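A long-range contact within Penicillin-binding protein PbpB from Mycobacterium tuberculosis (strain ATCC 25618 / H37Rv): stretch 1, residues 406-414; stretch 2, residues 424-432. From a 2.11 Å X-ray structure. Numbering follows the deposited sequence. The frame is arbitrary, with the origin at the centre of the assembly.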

ATOM      1  N   ARG A 406       5.310 -12.412  -6.359  1.00 29.53           N
ATOM      2  CA  ARG A 406       4.310 -11.359  -6.292  1.00 29.04           C
ATOM      3  C   ARG A 406       2.963 -11.911  -6.720  1.00 34.19           C
ATOM      4  O   ARG A 406       2.857 -12.576  -7.757  1.00 34.28           O
ATOM      5  N   VAL A 407       1.941 -11.655  -5.913  1.00 28.54           N
ATOM      6  CA  VAL A 407       0.576 -12.042  -6.248  1.00 29.35           C
ATOM      7  C   VAL A 407      -0.236 -10.752  -6.340  1.00 33.57           C
ATOM      8  O   VAL A 407      -0.484 -10.099  -5.315  1.00 28.41           O
ATOM      9  N   PRO A 408      -0.658 -10.347  -7.536  1.00 28.21           N
ATOM     10  CA  PRO A 408      -1.401  -9.090  -7.688  1.00 27.28           C
ATOM     11  C   PRO A 408      -2.584  -9.036  -6.735  1.00 31.05           C
ATOM     12  O   PRO A 408      -3.338 -10.010  -6.603  1.00 30.70           O
ATOM     13  N   PRO A 409      -2.748  -7.931  -6.014  1.00 34.33           N
ATOM     14  CA  PRO A 409      -3.797  -7.864  -4.995  1.00 28.89           C
ATOM     15  C   PRO A 409      -5.183  -7.900  -5.610  1.00 31.48           C
ATOM     16  O   PRO A 409      -5.404  -7.416  -6.720  1.00 27.65           O
ATOM     17  N   ARG A 410      -6.126  -8.465  -4.855  1.00 26.71           N
ATOM     18  CA  ARG A 410      -7.515  -8.564  -5.268  1.00 25.29           C
ATOM     19  C   ARG A 410      -8.389  -8.220  -4.076  1.00 28.93           C
ATOM     20  O   ARG A 410      -8.051  -8.547  -2.932  1.00 29.48           O
ATOM     21  N   ILE A 411      -9.526  -7.588  -4.348  1.00 27.09           N
ATOM     22  CA  ILE A 411     -10.454  -7.216  -3.293  1.00 25.73           C
ATOM     23  C   ILE A 411     -11.794  -7.929  -3.413  1.00 26.49           C
ATOM     24  O   ILE A 411     -12.564  -7.927  -2.435  1.00 30.85           O
ATOM     25  N   ILE A 412     -12.095  -8.530  -4.559  1.00 28.00           N
ATOM     26  CA  ILE A 412     -13.285  -9.357  -4.728  1.00 30.72           C
ATOM     27  C   ILE A 412     -12.880 -10.791  -4.419  1.00 37.81           C
ATOM     28  O   ILE A 412     -12.053 -11.369  -5.129  1.00 30.87           O
ATOM     29  N   LYS A 413     -13.460 -11.370  -3.362  1.00 32.88           N
ATOM     30  CA  LYS A 413     -13.148 -12.763  -3.041  1.00 33.88           C
ATOM     31  C   LYS A 413     -14.046 -13.737  -3.802  1.00 39.86           C
ATOM     32  O   LYS A 413     -13.576 -14.781  -4.269  1.00 44.08           O
ATOM     33  N   ALA A 414     -15.328 -13.415  -3.940  1.00 32.47           N
ATOM     34  CA  ALA A 414     -16.300 -14.356  -4.489  1.00 40.04           C
ATOM     35  C   ALA A 414     -17.603 -13.614  -4.766  1.00 40.03           C
ATOM     36  O   ALA A 414     -17.794 -12.469  -4.344  1.00 37.45           O
ATOM     37  N   GLU A 424     -15.907 -18.702  -6.263  1.00 43.33           N
ATOM     38  CA  GLU A 424     -14.730 -17.916  -5.903  1.00 45.28           C
ATOM     39  C   GLU A 424     -14.217 -17.133  -7.104  1.00 45.56           C
ATOM     40  O   GLU A 424     -14.299 -17.585  -8.248  1.00 44.04           O
ATOM     41  N   GLU A 425     -13.677 -15.949  -6.835  1.00 40.14           N
ATOM     42  CA  GLU A 425     -13.000 -15.205  -7.888  1.00 41.13           C
ATOM     43  C   GLU A 425     -11.747 -15.957  -8.335  1.00 41.67           C
ATOM     44  O   GLU A 425     -11.019 -16.496  -7.499  1.00 45.61           O
ATOM     45  N   PRO A 426     -11.461 -15.995  -9.633  1.00 44.65           N
ATOM     46  CA  PRO A 426     -10.223 -16.643 -10.090  1.00 48.80           C
ATOM     47  C   PRO A 426      -8.999 -15.938  -9.525  1.00 48.14           C
ATOM     48  O   PRO A 426      -8.921 -14.708  -9.502  1.00 49.87           O
ATOM     49  N   ARG A 427      -8.059 -16.727  -9.035  1.00 43.83           N
ATOM     50  CA  ARG A 427      -6.826 -16.189  -8.480  1.00 40.84           C
ATOM     51  C   ARG A 427      -5.909 -15.715  -9.603  1.00 45.83           C
ATOM     52  O   ARG A 427      -5.820 -16.364 -10.643  1.00 43.58           O
ATOM     53  N   PRO A 428      -5.238 -14.578  -9.437  1.00 42.56           N
ATOM     54  CA  PRO A 428      -4.306 -14.129 -10.473  1.00 41.55           C
ATOM     55  C   PRO A 428      -3.070 -15.015 -10.492  1.00 36.49           C
ATOM     56  O   PRO A 428      -2.748 -15.701  -9.521  1.00 37.30           O
ATOM     57  N   ASP A 429      -2.368 -14.981 -11.619  1.00 37.15           N
ATOM     58  CA  ASP A 429      -1.165 -15.787 -11.770  1.00 41.13           C
ATOM     59  C   ASP A 429       0.005 -15.209 -10.972  1.00 40.20           C
ATOM     60  O   ASP A 429       0.224 -13.993 -10.958  1.00 41.67           O
ATOM     61  N   ASP A 430       0.741 -16.113 -10.309  1.00 40.57           N
ATOM     62  CA  ASP A 430       2.013 -15.827  -9.660  1.00 43.99           C
ATOM     63  C   ASP A 430       2.967 -15.090 -10.590  1.00 45.02           C
ATOM     64  O   ASP A 430       2.983 -15.311 -11.806  1.00 44.74           O
ATOM     65  N   ILE A 431       3.805 -14.240  -9.997  1.00 36.54           N
ATOM     66  CA  ILE A 431       4.894 -13.578 -10.705  1.00 33.17           C
ATOM     67  C   ILE A 431       6.151 -13.698  -9.849  1.00 37.64           C
ATOM     68  O   ILE A 431       6.266 -13.032  -8.810  1.00 32.93           O
ATOM     69  N   ARG A 432       7.091 -14.535 -10.292  1.00 34.43           N
ATOM     70  CA  ARG A 432       8.381 -14.712  -9.633  1.00 34.88           C
ATOM     71  C   ARG A 432       9.241 -13.471  -9.866  1.00 38.58           C
ATOM     72  O   ARG A 432       9.602 -13.168 -11.008  1.00 38.15           O
TER

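The two stretches run antiparallel and bury 713 Å² between them, both sides summed. Backbone hydrogen bonds lie near both ends, and side chains pack along the length. At one end R406 and I431 form a hydrogen-bonded pair: R406 N donates to I431 O at 2.7 Å, and I431 N donates to R406 O at 2.9 Å. At the other end E425 N donates to K413 O at 2.8 Å, nearly straight at 171°. There A414 and E424 form a non-hydrogen-bonded pair. The register shifts by one residue between the two ladders; V407 to I411 and E425 to D430, between the ladders, are loop.

The apolar packing centres on P428. Its CB points toward stretch 1, and its ring is puckered C-gamma endo. P428 CG lies 4.0 Å from V407 CG1 and 4.0 Å from P408 CD. The same P428 CG comes within 3.4 Å of P408 O, so the ring rests against backbone as well as side chains. P408 also points toward stretch 2, with a C-gamma exo ring. P408 CG meets I431 CD1 at 4.0 Å. V407 is buried and has chi1 t; the CA-to-CB bond of V407 points sideways. I431 is m, t; its side chain lies on the same face of the sheet as that of R406.

Three arginines pack against carbon. R406 is t, t, p along chi1 to chi3, and I431 CD1 lies over one face of its guanidinium, with R406 NH2 to I431 CD1 at 3.2 Å. R410 points toward stretch 2 and is m, m, t. P428 CB covers one face of its guanidinium, with R410 NH2 to P428 CB at 3.5 Å. R410 is steadied within its own stretch, where R410 NH1 donates to P409 O at 3.0 Å. R427 starts away from stretch 1, but its m, m, m chain brings the end back. R427 NH2 reaches V407 CG1 at 3.3 Å, and R427 NH1 lies 4.0 Å from R410 CG.

The aliphatic part of an acidic side chain also packs: E425 points toward stretch 1 with chi1 and chi2 both m. This turns it against I412: E425 CG is 3.2 Å from I412 O and 3.5 Å from I412 CG2. I412 is m, m; its CA-to-CB bond points sideways, but the end of the side chain leads away.

The charged pair K413 and E424 stays beyond salt-bridge range, with K413 NZ to E424 OE1 at 4.5 Å. The side chains of A414 and E424 share a face of the sheet. A414 CB touches E424 OE2 at 3.7 Å. Water 2 links K413 and E424: it accepts from K413 NZ at 2.8 Å and donates to E424 OE1 at 2.7 Å. Water 1 joins P408 to R427, donating to P408 O at 2.7 Å and accepting from R427 NH1 at 3.2 Å. Water 3 bridges two backbone carbonyls, donating to K413 O at 3.1 Å and to E425 O at 3.0 Å.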

ATOM      1  CB  ARG A 406       4.709 -10.194  -7.187  1.00 28.75           C
ATOM      2  CG  ARG A 406       3.832  -8.948  -7.017  1.00 26.18           C
ATOM      3  CD  ARG A 406       4.499  -7.749  -7.654  1.00 29.04           C
ATOM      4  NE  ARG A 406       4.634  -7.847  -9.107  1.00 26.86           N
ATOM      5  CZ  ARG A 406       3.656  -7.606  -9.981  1.00 32.20           C
ATOM      6  NH1 ARG A 406       2.443  -7.264  -9.564  1.00 27.97           N
ATOM      7  NH2 ARG A 406       3.893  -7.698 -11.282  1.00 32.12           N
ATOM      8  CB  VAL A 407      -0.010 -13.022  -5.215  1.00 31.58           C
ATOM      9  CG1 VAL A 407      -1.435 -13.461  -5.620  1.00 32.75           C
ATOM     10  CG2 VAL A 407       0.900 -14.259  -5.054  1.00 31.55           C
ATOM     11  CB  PRO A 408      -1.856  -9.134  -9.151  1.00 34.23           C
ATOM     12  CG  PRO A 408      -0.788  -9.969  -9.833  1.00 32.44           C
ATOM     13  CD  PRO A 408      -0.486 -11.049  -8.817  1.00 29.54           C
ATOM     14  CB  PRO A 409      -3.534  -6.520  -4.298  1.00 32.30           C
ATOM     15  CG  PRO A 409      -2.758  -5.731  -5.281  1.00 34.92           C
ATOM     16  CD  PRO A 409      -1.942  -6.702  -6.070  1.00 29.31           C
ATOM     17  CB  ARG A 410      -7.866  -9.996  -5.770  1.00 26.68           C
ATOM     18  CG  ARG A 410      -7.132 -10.435  -7.038  1.00 24.71           C
ATOM     19  CD  ARG A 410      -7.653  -9.646  -8.217  1.00 29.43           C
ATOM     20  NE  ARG A 410      -7.076 -10.036  -9.503  1.00 32.52           N
ATOM     21  CZ  ARG A 410      -6.045  -9.441 -10.089  1.00 32.64           C
ATOM     22  NH1 ARG A 410      -5.431  -8.413  -9.498  1.00 32.51           N
ATOM     23  NH2 ARG A 410      -5.623  -9.864 -11.285  1.00 35.82           N
ATOM     24  CB  ILE A 411     -10.660  -5.685  -3.235  1.00 29.69           C
ATOM     25  CG1 ILE A 411     -11.271  -5.277  -1.873  1.00 30.91           C
ATOM     26  CG2 ILE A 411     -11.554  -5.222  -4.372  1.00 29.45           C
ATOM     27  CD1 ILE A 411     -10.941  -3.853  -1.449  1.00 31.79           C
ATOM     28  CB  ILE A 412     -13.863  -9.261  -6.143  1.00 33.26           C
ATOM     29  CG1 ILE A 412     -13.913  -7.816  -6.635  1.00 36.53           C
ATOM     30  CG2 ILE A 412     -15.252  -9.897  -6.158  1.00 32.32           C
ATOM     31  CD1 ILE A 412     -14.809  -6.939  -5.823  1.00 36.59           C
ATOM     32  CB  LYS A 413     -13.273 -13.010  -1.535  1.00 33.49           C
ATOM     33  CG  LYS A 413     -12.641 -14.337  -1.102  1.00 35.71           C
ATOM     34  CD  LYS A 413     -12.248 -14.337   0.360  1.00 39.52           C
ATOM     35  CE  LYS A 413     -11.588 -15.660   0.766  1.00 44.47           C
ATOM     36  NZ  LYS A 413     -10.422 -16.008  -0.089  1.00 43.88           N
ATOM     37  CB  ALA A 414     -16.543 -15.524  -3.526  1.00 41.08           C
ATOM     38  CB  GLU A 424     -13.599 -18.805  -5.371  1.00 44.11           C
ATOM     39  CG  GLU A 424     -13.984 -19.664  -4.203  1.00 52.21           C
ATOM     40  CD  GLU A 424     -14.481 -18.849  -3.030  1.00 47.62           C
ATOM     41  OE1 GLU A 424     -13.694 -18.050  -2.478  1.00 45.33           O
ATOM     42  OE2 GLU A 424     -15.665 -19.008  -2.664  1.00 52.30           O
ATOM     43  CB  GLU A 425     -12.606 -13.808  -7.401  1.00 45.13           C
ATOM     44  CG  GLU A 425     -13.764 -12.845  -7.375  1.00 47.15           C
ATOM     45  CD  GLU A 425     -14.257 -12.536  -8.764  1.00 50.81           C
ATOM     46  OE1 GLU A 425     -13.491 -11.916  -9.529  1.00 54.61           O
ATOM     47  OE2 GLU A 425     -15.395 -12.942  -9.096  1.00 55.57           O
ATOM     48  CB  PRO A 426     -10.297 -16.526 -11.619  1.00 46.26           C
ATOM     49  CG  PRO A 426     -11.295 -15.454 -11.891  1.00 50.30           C
ATOM     50  CD  PRO A 426     -12.269 -15.478 -10.751  1.00 44.60           C
ATOM     51  CB  ARG A 427      -6.121 -17.245  -7.637  1.00 47.35           C
ATOM     52  CG  ARG A 427      -6.936 -17.663  -6.423  1.00 56.46           C
ATOM     53  CD  ARG A 427      -7.127 -16.469  -5.497  1.00 54.51           C
ATOM     54  NE  ARG A 427      -5.835 -16.000  -5.018  1.00 60.00           N
ATOM     55  CZ  ARG A 427      -5.541 -14.736  -4.729  1.00 53.87           C
ATOM     56  NH1 ARG A 427      -6.445 -13.755  -4.873  1.00 34.57           N
ATOM     57  NH2 ARG A 427      -4.317 -14.457  -4.311  1.00 44.91           N
ATOM     58  CB  PRO A 428      -3.962 -12.700 -10.047  1.00 39.57           C
ATOM     59  CG  PRO A 428      -4.078 -12.733  -8.541  1.00 37.76           C
ATOM     60  CD  PRO A 428      -5.172 -13.740  -8.222  1.00 42.51           C
ATOM     61  CB  ASP A 429      -0.793 -15.896 -13.246  1.00 44.58           C
ATOM     62  CG  ASP A 429      -1.600 -16.970 -13.965  1.00 55.07           C
ATOM     63  OD1 ASP A 429      -1.938 -17.989 -13.327  1.00 54.65           O
ATOM     64  OD2 ASP A 429      -1.906 -16.790 -15.160  1.00 56.64           O
ATOM     65  CB  ASP A 430       2.699 -17.131  -9.231  1.00 37.21           C
ATOM     66  CG  ASP A 430       2.091 -17.751  -7.992  1.00 42.64           C
ATOM     67  OD1 ASP A 430       1.186 -17.153  -7.371  1.00 49.36           O
ATOM     68  OD2 ASP A 430       2.540 -18.854  -7.625  1.00 48.36           O
ATOM     69  CB  ILE A 431       4.590 -12.106 -11.015  1.00 40.36           C
ATOM     70  CG1 ILE A 431       3.256 -11.993 -11.758  1.00 41.95           C
ATOM     71  CG2 ILE A 431       5.742 -11.495 -11.809  1.00 31.23           C
ATOM     72  CD1 ILE A 431       2.672 -10.625 -11.752  1.00 37.72           C
ATOM     73  CB  ARG A 432       9.051 -15.975 -10.180  1.00 37.62           C
ATOM     74  CG  ARG A 432      10.549 -16.162  -9.854  1.00 42.52           C
ATOM     75  CD  ARG A 432      10.798 -16.499  -8.393  1.00 34.23           C
ATOM     76  NE  ARG A 432      10.088 -17.695  -7.943  1.00 31.75           N
ATOM     77  CZ  ARG A 432      10.011 -18.062  -6.671  1.00 31.99           C
ATOM     78  NH1 ARG A 432      10.599 -17.321  -5.723  1.00 32.23           N
ATOM     79  NH2 ARG A 432       9.330 -19.144  -6.329  1.00 33.60           N
TER
HETATM   80  O   HOH W   1      -4.517 -11.270  -4.567  1.00 29.37           O
HETATM   81  O   HOH W   2     -11.120 -17.226  -2.525  1.00 49.10           O
HETATM   82  O   HOH W   3     -10.591 -15.540  -4.640  1.00 53.43           O